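Kynurenine formamidase (Bacillus anthracis, PDB 4CO9) hydrolyses N-formyl-L-kynurenine to L-kynurenine and formate in tryptophan degradation, using two zinc ions per subunit. Local coordinates at residues C[53-58]-C[202-207]. Sequence-based numbering, arbitrary orientation.
Sequences TGTHID and SPVRAV. With ZN (zinc ion), chain P; ZN (zinc ion), chain O.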
loop_
_atom_site.group_PDB
_atom_site.type_symbol
_atom_site.label_atom_id
_atom_site.label_comp_id
_atom_site.label_asym_id
_atom_site.label_seq_id
_atom_site.Cartn_x
_atom_site.Cartn_y
_atom_site.Cartn_z
ATOM N N THR C 53 9.209 7.442 4.950
ATOM C CA THR C 53 10.180 7.248 3.888
ATOM C C THR C 53 9.408 7.138 2.601
ATOM O O THR C 53 8.450 6.392 2.525
ATOM C CB THR C 53 10.968 5.934 4.093
ATOM O OG1 THR C 53 11.550 5.950 5.387
ATOM C CG2 THR C 53 12.076 5.758 3.054
ATOM N N GLY C 54 9.867 7.846 1.575
ATOM C CA GLY C 54 9.231 7.799 0.283
ATOM C C GLY C 54 7.841 8.370 0.373
ATOM O O GLY C 54 7.532 9.160 1.272
ATOM N N THR C 55 6.987 7.936 -0.538
ATOM C CA THR C 55 5.621 8.405 -0.606
ATOM C C THR C 55 4.848 7.763 0.538
ATOM O O THR C 55 4.822 6.538 0.663
ATOM C CB THR C 55 5.015 8.038 -1.967
ATOM O OG1 THR C 55 5.883 8.524 -2.997
ATOM C CG2 THR C 55 3.648 8.660 -2.137
ATOM N N HIS C 56 4.217 8.578 1.380
ATOM C CA HIS C 56 3.576 8.046 2.561
ATOM C C HIS C 56 2.536 9.005 3.115
ATOM O O HIS C 56 2.497 10.179 2.735
ATOM C CB HIS C 56 4.634 7.774 3.638
ATOM C CG HIS C 56 5.204 9.013 4.233
ATOM N ND1 HIS C 56 6.225 9.718 3.633
ATOM C CD2 HIS C 56 4.889 9.684 5.364
ATOM C CE1 HIS C 56 6.536 10.754 4.388
ATOM N NE2 HIS C 56 5.735 10.759 5.437
ATOM N N ILE C 57 1.718 8.499 4.024
ATOM C CA ILE C 57 0.715 9.305 4.695
ATOM C C ILE C 57 1.035 9.391 6.184
ATOM O O ILE C 57 1.599 8.455 6.758
ATOM C CB ILE C 57 -0.727 8.774 4.450
ATOM C CG1 ILE C 57 -0.954 7.381 5.061
ATOM C CG2 ILE C 57 -1.018 8.759 2.961
ATOM C CD1 ILE C 57 -1.564 7.409 6.462
ATOM N N ASP C 58 0.665 10.519 6.785
ATOM C CA ASP C 58 0.806 10.745 8.224
ATOM C C ASP C 58 -0.511 10.463 8.941
ATOM O O ASP C 58 -1.574 10.863 8.469
ATOM C CB ASP C 58 1.135 12.193 8.528
ATOM C CG ASP C 58 2.485 12.620 8.041
ATOM O OD1 ASP C 58 3.328 11.779 7.673
ATOM O OD2 ASP C 58 2.698 13.853 8.021
ATOM N N SER C 202 2.005 5.595 7.285
ATOM C CA SER C 202 2.258 4.409 6.474
ATOM C C SER C 202 2.837 4.782 5.139
ATOM O O SER C 202 2.375 5.726 4.515
ATOM C CB SER C 202 0.968 3.640 6.214
ATOM O OG SER C 202 1.212 2.496 5.415
ATOM N N PRO C 203 3.852 4.033 4.676
ATOM C CA PRO C 203 4.142 4.151 3.249
ATOM C C PRO C 203 2.930 3.703 2.445
ATOM O O PRO C 203 2.127 2.880 2.916
ATOM C CB PRO C 203 5.324 3.188 3.022
ATOM C CG PRO C 203 5.367 2.323 4.206
ATOM C CD PRO C 203 4.694 3.039 5.353
ATOM N N VAL C 204 2.799 4.263 1.250
ATOM C CA VAL C 204 1.697 3.947 0.355
ATOM C C VAL C 204 2.212 3.839 -1.065
ATOM O O VAL C 204 3.304 4.335 -1.386
ATOM C CB VAL C 204 0.590 5.025 0.388
ATOM C CG1 VAL C 204 0.082 5.237 1.803
ATOM C CG2 VAL C 204 1.071 6.337 -0.221
ATOM N N ARG C 205 1.438 3.159 -1.907
ATOM C CA ARG C 205 1.658 3.233 -3.340
ATOM C C ARG C 205 0.616 4.189 -3.873
ATOM O O ARG C 205 -0.566 3.843 -3.975
ATOM C CB ARG C 205 1.521 1.874 -4.012
ATOM C CG ARG C 205 1.951 1.876 -5.480
ATOM C CD ARG C 205 3.448 2.076 -5.589
ATOM N NE ARG C 205 3.961 2.025 -6.952
ATOM C CZ ARG C 205 4.242 0.915 -7.627
ATOM N NH1 ARG C 205 4.014 -0.290 -7.115
ATOM N NH2 ARG C 205 4.728 1.015 -8.848
ATOM N N ALA C 206 1.042 5.413 -4.143
ATOM C CA ALA C 206 0.170 6.405 -4.717
ATOM C C ALA C 206 0.198 6.292 -6.229
ATOM O O ALA C 206 1.272 6.310 -6.846
ATOM C CB ALA C 206 0.576 7.801 -4.272
ATOM N N VAL C 207 -0.992 6.158 -6.812
ATOM C CA VAL C 207 -1.169 6.152 -8.257
ATOM C C VAL C 207 -2.363 7.022 -8.634
ATOM O O VAL C 207 -3.269 7.234 -7.828
ATOM C CB VAL C 207 -1.402 4.722 -8.808
ATOM C CG1 VAL C 207 -0.242 3.813 -8.461
ATOM C CG2 VAL C 207 -2.701 4.130 -8.274
HETATM ZN ZN ZN P . 5.352 12.033 7.292
HETATM ZN ZN ZN O . 4.353 14.934 7.766
HETATM O O HOH W 1 5.769 13.664 8.465
HETATM O O HOH W 2 6.535 16.218 7.813
#
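V204 lies against I57 and T55 with its two methyls divided between them: CG1 meets I57 CG2 at 3.9 Å, while CG2 faces T55 CG2, the side chains crossing at about a right angle in both pairs. The contact is built on a short antiparallel pairing of strands 56-58 and 201-203 beside the binuclear zinc site of this cyclase-superfamily hydrolase. T55 CG2, anti to the backbone N, also touches A206 CB. OG1 of T55, anti to the carbonyl carbon, is hydrogen-bonded to N176 O and Q13 N. I57 and S202 form the hydrogen-bonded pair: I57 N donates to S202 O and S202 N to I57 O, both at 2.9 Å. The next pair, H56 with P203, is non-hydrogen-bonded, with CA atoms 4.0 Å apart and side chains that diverge. Beyond it V204 N gives a nearly straight bond to T55 O (169° at the hydrogen). On its other edge strand 56-58 bonds to strand 172-175, which carries the shared zinc ligand E175. The H56 ring leads away from P203 and is fixed at both nitrogens: ND1 donates in the ring plane to G54 O at 2.8 Å, and NE2 binds one zinc, whose ligands include H52 and E175. D58 bridges the metals, OD1 at 2.1 Å from the zinc bound by H56 and OD2 at 2.0 Å from the zinc that H163 also binds.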